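Local coordinates for endo alpha-1,4 polygalactosaminidase (Neosartorya fumigata, PDB 6OJ1), which hydrolyses the alpha-1,4-linked galactosamine polymer within its chains, as an endo-acting glycoside hydrolase that disrupts microbial biofilms, at residues Leu134-Asp148 with Leu173-Lys187. Numbering follows the deposited sequence.
Sequences LDMARDKGCDGVDPD and LANAAHARNMSIGLK. With NAG (2-acetamido-2-deoxy-beta-D-glucopyranose), chain D.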
loop_
_atom_site.group_PDB
_atom_site.type_symbol
_atom_site.label_atom_id
_atom_site.label_comp_id
_atom_site.label_asym_id
_atom_site.label_seq_id
_atom_site.Cartn_x
_atom_site.Cartn_y
_atom_site.Cartn_z
ATOM N N LEU A 134 -11.135 7.208 4.345
ATOM C CA LEU A 134 -11.270 6.075 5.263
ATOM C C LEU A 134 -12.735 5.756 5.547
ATOM O O LEU A 134 -13.101 4.582 5.690
ATOM C CB LEU A 134 -10.527 6.357 6.577
ATOM C CG LEU A 134 -8.996 6.403 6.430
ATOM C CD1 LEU A 134 -8.360 6.862 7.763
ATOM C CD2 LEU A 134 -8.397 5.070 5.987
ATOM N N ASP A 135 -13.584 6.787 5.656
ATOM C CA ASP A 135 -15.023 6.566 5.748
ATOM C C ASP A 135 -15.513 5.746 4.565
ATOM O O ASP A 135 -16.275 4.785 4.732
ATOM C CB ASP A 135 -15.785 7.898 5.781
ATOM C CG ASP A 135 -15.696 8.624 7.108
ATOM O OD1 ASP A 135 -15.110 8.105 8.084
ATOM O OD2 ASP A 135 -16.233 9.755 7.159
ATOM N N MET A 136 -15.087 6.121 3.358
ATOM C CA MET A 136 -15.495 5.372 2.172
ATOM C C MET A 136 -15.024 3.923 2.237
ATOM O O MET A 136 -15.787 2.996 1.935
ATOM C CB MET A 136 -14.970 6.038 0.900
ATOM C CG MET A 136 -15.219 5.123 -0.328
ATOM S SD MET A 136 -14.556 5.821 -1.855
ATOM C CE MET A 136 -15.789 7.067 -2.137
ATOM N N ALA A 137 -13.760 3.704 2.623
ATOM C CA ALA A 137 -13.253 2.339 2.753
ATOM C C ALA A 137 -14.090 1.533 3.735
ATOM O O ALA A 137 -14.481 0.393 3.445
ATOM C CB ALA A 137 -11.785 2.346 3.189
ATOM N N ARG A 138 -14.360 2.102 4.913
ATOM C CA ARG A 138 -15.216 1.427 5.883
ATOM C C ARG A 138 -16.591 1.128 5.290
ATOM O O ARG A 138 -17.097 0.004 5.391
ATOM C CB ARG A 138 -15.366 2.288 7.141
ATOM C CG ARG A 138 -16.371 1.717 8.143
ATOM C CD ARG A 138 -16.965 2.849 9.021
ATOM N NE ARG A 138 -17.578 3.905 8.206
ATOM C CZ ARG A 138 -17.627 5.194 8.540
ATOM N NH1 ARG A 138 -17.106 5.645 9.699
ATOM N NH2 ARG A 138 -18.216 6.047 7.709
ATOM N N ASP A 139 -17.209 2.134 4.666
ATOM C CA ASP A 139 -18.554 1.973 4.122
ATOM C C ASP A 139 -18.598 0.917 3.031
ATOM O O ASP A 139 -19.622 0.240 2.867
ATOM C CB ASP A 139 -19.076 3.304 3.567
ATOM C CG ASP A 139 -19.317 4.346 4.643
ATOM O OD1 ASP A 139 -19.372 3.986 5.839
ATOM O OD2 ASP A 139 -19.435 5.541 4.287
ATOM N N LYS A 140 -17.506 0.755 2.276
ATOM C CA LYS A 140 -17.467 -0.257 1.222
ATOM C C LYS A 140 -17.147 -1.644 1.755
ATOM O O LYS A 140 -17.209 -2.615 0.994
ATOM C CB LYS A 140 -16.436 0.134 0.156
ATOM C CG LYS A 140 -16.872 1.299 -0.723
ATOM C CD LYS A 140 -15.924 1.440 -1.918
ATOM C CE LYS A 140 -16.391 2.536 -2.846
ATOM N NZ LYS A 140 -15.598 2.599 -4.114
ATOM N N GLY A 141 -16.805 -1.759 3.035
ATOM C CA GLY A 141 -16.555 -3.050 3.635
ATOM C C GLY A 141 -15.113 -3.496 3.610
ATOM O O GLY A 141 -14.850 -4.670 3.901
ATOM N N CYS A 142 -14.175 -2.595 3.280
ATOM C CA CYS A 142 -12.754 -2.927 3.266
ATOM C C CYS A 142 -12.324 -3.509 4.604
ATOM O O CYS A 142 -12.691 -2.998 5.664
ATOM C CB CYS A 142 -11.915 -1.684 2.967
ATOM S SG CYS A 142 -12.314 -0.874 1.401
ATOM N N ASP A 143 -11.527 -4.574 4.550
ATOM C CA ASP A 143 -10.971 -5.147 5.775
ATOM C C ASP A 143 -9.795 -4.342 6.279
ATOM O O ASP A 143 -9.551 -4.290 7.488
ATOM C CB ASP A 143 -10.541 -6.594 5.539
ATOM C CG ASP A 143 -11.709 -7.484 5.226
ATOM O OD1 ASP A 143 -12.542 -7.702 6.138
ATOM O OD2 ASP A 143 -11.820 -7.947 4.067
ATOM N N GLY A 144 -9.069 -3.705 5.370
ATOM C CA GLY A 144 -7.907 -2.920 5.733
ATOM C C GLY A 144 -7.658 -1.935 4.618
ATOM O O GLY A 144 -8.322 -1.967 3.580
ATOM N N VAL A 145 -6.691 -1.046 4.844
ATOM C CA VAL A 145 -6.342 -0.028 3.860
ATOM C C VAL A 145 -4.832 -0.013 3.667
ATOM O O VAL A 145 -4.061 -0.344 4.578
ATOM C CB VAL A 145 -6.857 1.377 4.260
ATOM C CG1 VAL A 145 -8.403 1.435 4.243
ATOM C CG2 VAL A 145 -6.326 1.790 5.639
ATOM N N ASP A 146 -4.415 0.402 2.465
ATOM C CA ASP A 146 -3.015 0.410 2.033
ATOM C C ASP A 146 -2.700 1.826 1.564
ATOM O O ASP A 146 -2.841 2.140 0.371
ATOM C CB ASP A 146 -2.805 -0.636 0.927
ATOM C CG ASP A 146 -1.420 -0.586 0.293
ATOM O OD1 ASP A 146 -0.483 -0.003 0.879
ATOM O OD2 ASP A 146 -1.270 -1.132 -0.817
ATOM N N PRO A 147 -2.287 2.717 2.476
ATOM C CA PRO A 147 -2.120 4.143 2.136
ATOM C C PRO A 147 -0.752 4.422 1.526
ATOM O O PRO A 147 0.287 4.167 2.147
ATOM C CB PRO A 147 -2.287 4.855 3.492
ATOM C CG PRO A 147 -2.807 3.782 4.446
ATOM C CD PRO A 147 -2.221 2.506 3.931
ATOM N N ASP A 148 -0.756 4.967 0.305
ATOM C CA ASP A 148 0.450 5.123 -0.495
ATOM C C ASP A 148 1.106 6.470 -0.242
ATOM O O ASP A 148 0.490 7.415 0.273
ATOM C CB ASP A 148 0.110 4.978 -1.992
ATOM C CG ASP A 148 1.295 4.561 -2.845
ATOM O OD1 ASP A 148 2.428 4.362 -2.326
ATOM O OD2 ASP A 148 1.082 4.400 -4.072
ATOM N N LEU A 173 -3.359 8.134 10.518
ATOM C CA LEU A 173 -4.116 7.246 9.638
ATOM C C LEU A 173 -4.432 5.924 10.328
ATOM O O LEU A 173 -5.542 5.399 10.184
ATOM C CB LEU A 173 -3.336 6.988 8.346
ATOM C CG LEU A 173 -3.102 8.172 7.400
ATOM C CD1 LEU A 173 -2.201 7.721 6.245
ATOM C CD2 LEU A 173 -4.435 8.728 6.852
ATOM N N ALA A 174 -3.468 5.368 11.080
ATOM C CA ALA A 174 -3.674 4.073 11.727
ATOM C C ALA A 174 -4.755 4.157 12.796
ATOM O O ALA A 174 -5.632 3.290 12.879
ATOM C CB ALA A 174 -2.369 3.562 12.349
ATOM N N ASN A 175 -4.700 5.188 13.637
ATOM C CA ASN A 175 -5.727 5.338 14.658
ATOM C C ASN A 175 -7.098 5.549 14.029
ATOM O O ASN A 175 -8.100 5.020 14.522
ATOM C CB ASN A 175 -5.360 6.486 15.598
ATOM C CG ASN A 175 -4.094 6.200 16.382
ATOM O OD1 ASN A 175 -3.738 5.036 16.604
ATOM N ND2 ASN A 175 -3.405 7.254 16.801
ATOM N N ALA A 176 -7.158 6.305 12.929
ATOM C CA ALA A 176 -8.433 6.536 12.251
ATOM C C ALA A 176 -8.961 5.264 11.599
ATOM O O ALA A 176 -10.174 4.993 11.636
ATOM C CB ALA A 176 -8.271 7.619 11.187
ATOM N N ALA A 177 -8.074 4.495 10.957
ATOM C CA ALA A 177 -8.495 3.222 10.377
ATOM C C ALA A 177 -8.970 2.268 11.465
ATOM O O ALA A 177 -10.022 1.630 11.335
ATOM C CB ALA A 177 -7.341 2.598 9.588
ATOM N N HIS A 178 -8.213 2.164 12.561
ATOM C CA HIS A 178 -8.624 1.241 13.612
ATOM C C HIS A 178 -9.952 1.667 14.222
ATOM O O HIS A 178 -10.755 0.813 14.609
ATOM C CB HIS A 178 -7.543 1.142 14.698
ATOM C CG HIS A 178 -6.253 0.555 14.215
ATOM N ND1 HIS A 178 -5.050 0.762 14.861
ATOM C CD2 HIS A 178 -5.977 -0.233 13.146
ATOM C CE1 HIS A 178 -4.089 0.136 14.204
ATOM N NE2 HIS A 178 -4.623 -0.479 13.162
ATOM N N ALA A 179 -10.215 2.977 14.271
ATOM C CA ALA A 179 -11.479 3.467 14.819
ATOM C C ALA A 179 -12.646 3.077 13.934
ATOM O O ALA A 179 -13.787 3.002 14.409
ATOM C CB ALA A 179 -11.448 4.984 14.969
ATOM N N ARG A 180 -12.369 2.829 12.662
ATOM C CA ARG A 180 -13.366 2.385 11.701
ATOM C C ARG A 180 -13.331 0.878 11.504
ATOM O O ARG A 180 -13.916 0.372 10.539
ATOM C CB ARG A 180 -13.144 3.123 10.380
ATOM C CG ARG A 180 -13.342 4.622 10.519
ATOM C CD ARG A 180 -12.624 5.395 9.409
ATOM N NE ARG A 180 -13.052 6.797 9.393
ATOM C CZ ARG A 180 -12.661 7.720 10.272
ATOM N NH1 ARG A 180 -13.124 8.966 10.165
ATOM N NH2 ARG A 180 -11.833 7.404 11.283
ATOM N N ASN A 181 -12.661 0.155 12.408
ATOM C CA ASN A 181 -12.582 -1.309 12.397
ATOM C C ASN A 181 -11.837 -1.853 11.184
ATOM O O ASN A 181 -12.156 -2.939 10.681
ATOM C CB ASN A 181 -13.974 -1.932 12.481
ATOM C CG ASN A 181 -13.934 -3.381 12.865
ATOM O OD1 ASN A 181 -13.195 -3.788 13.762
ATOM N ND2 ASN A 181 -14.723 -4.180 12.174
ATOM N N MET A 182 -10.843 -1.116 10.695
ATOM C CA MET A 182 -10.019 -1.587 9.595
ATOM C C MET A 182 -8.564 -1.680 10.027
ATOM O O MET A 182 -8.093 -0.900 10.864
ATOM C CB MET A 182 -10.123 -0.654 8.387
ATOM C CG MET A 182 -11.527 -0.648 7.769
ATOM S SD MET A 182 -11.619 0.479 6.368
ATOM C CE MET A 182 -11.240 2.027 7.156
ATOM N N SER A 183 -7.856 -2.633 9.426
ATOM C CA SER A 183 -6.418 -2.764 9.579
ATOM C C SER A 183 -5.697 -1.838 8.600
ATOM O O SER A 183 -6.296 -1.266 7.685
ATOM C CB SER A 183 -6.002 -4.222 9.386
ATOM O OG SER A 183 -6.702 -5.037 10.318
ATOM N N ILE A 184 -4.389 -1.690 8.807
ATOM C CA ILE A 184 -3.569 -0.768 8.033
ATOM C C ILE A 184 -2.146 -1.316 7.999
ATOM O O ILE A 184 -1.753 -2.134 8.831
ATOM C CB ILE A 184 -3.592 0.650 8.649
ATOM C CG1 ILE A 184 -3.047 1.686 7.667
ATOM C CG2 ILE A 184 -2.807 0.673 9.976
ATOM C CD1 ILE A 184 -3.305 3.136 8.144
ATOM N N GLY A 185 -1.361 -0.862 7.024
ATOM C CA GLY A 185 0.047 -1.200 6.990
ATOM C C GLY A 185 0.876 -0.050 6.451
ATOM O O GLY A 185 0.343 0.928 5.929
ATOM N N LEU A 186 2.196 -0.201 6.579
ATOM C CA LEU A 186 3.157 0.801 6.132
ATOM C C LEU A 186 3.625 0.486 4.712
ATOM O O LEU A 186 4.166 -0.592 4.461
ATOM C CB LEU A 186 4.357 0.855 7.080
ATOM C CG LEU A 186 5.398 1.905 6.697
ATOM C CD1 LEU A 186 4.791 3.322 6.869
ATOM C CD2 LEU A 186 6.667 1.746 7.527
ATOM N N LYS A 187 3.442 1.436 3.797
ATOM C CA LYS A 187 3.917 1.307 2.421
ATOM C C LYS A 187 5.351 1.821 2.362
ATOM O O LYS A 187 5.588 3.024 2.522
ATOM C CB LYS A 187 3.025 2.105 1.476
ATOM C CG LYS A 187 3.446 2.077 0.003
ATOM C CD LYS A 187 3.361 0.667 -0.583
ATOM C CE LYS A 187 3.511 0.676 -2.114
ATOM N NZ LYS A 187 2.407 1.405 -2.805
HETATM C C1 NAG D . -14.758 -5.566 12.516
HETATM C C2 NAG D . -16.150 -6.108 12.254
HETATM C C3 NAG D . -16.299 -7.480 12.905
HETATM C C4 NAG D . -15.172 -8.399 12.437
HETATM C C5 NAG D . -13.800 -7.725 12.586
HETATM C C6 NAG D . -12.669 -8.517 11.969
HETATM C C7 NAG D . -17.231 -4.650 13.941
HETATM C C8 NAG D . -18.343 -3.671 14.186
HETATM N N2 NAG D . -17.174 -5.176 12.709
HETATM O O3 NAG D . -17.564 -8.037 12.562
HETATM O O4 NAG D . -15.170 -9.606 13.194
HETATM O O5 NAG D . -13.796 -6.436 11.951
HETATM O O6 NAG D . -12.848 -8.681 10.568
HETATM O O7 NAG D . -16.435 -4.961 14.825
HETATM O O HOH W 1 -10.988 -5.385 9.503
HETATM O O HOH W 2 0.081 2.034 -0.824
HETATM O O HOH W 3 0.555 -0.668 -2.621
HETATM O O HOH W 4 1.371 3.387 4.605
#
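Asp135 OD1 takes two donors from one side chain, Arg180 NE at 2.8 Å and Arg180 NH1, a side-on salt bridge with guanidinium and carboxylate planes 20° apart. It ties helix 124-140 to the turn that ends helix 163-179, on the outside of the GH114 (beta/alpha)-barrel, where strand 144-148, helix 163-179 and strand 183-187 make a beta-alpha-beta unit. The segment axes of helices 134-140 and 173-179 pass 10.1 Å apart at -30°. Arg180 reaches across with an extended chain, its CD lying over Leu134 CB, while Arg180 NH2 donates back to Ala176 O; bonds at both ends of the guanidinium thus fix its rotation. Arg138 crosses Arg180 at about a right angle, and Asp139 and Asp135 probably offset the two like charges.

Beneath this network Met182 packs between helix 134-140 and strand 144-148. Its SD lies against Ala137 CB and Val145 CG1, and the bend at the thioether (chi3 -61°) turns CE to 3.5 Å from Leu134 O. Farther along, Leu134 CD1 rests on Ala176 CB at 3.5 Å, and Pro147 CG meets Ile184 CD1.

The strands run parallel. Ser183 N donates to Asp143 O, and Val145 N returns a bond to Ser183 O at 2.9 Å. Val145 O has no hydrogen-bond partner, although Ile184 CA makes a CA-H...O contact with it. Near the C-terminal ends of the strands, water 4 links Pro147 O, Gly185 O and Lys187 N. There Lys187 brings NZ 3.0 Å from Asp148 OD1 in a salt bridge whose hydrogen bond is weak; Tyr85 holds the other carboxylate oxygen, and water 3 bridges Lys187 NZ to Asp146 OD2, 2.6 Å from the water oxygen.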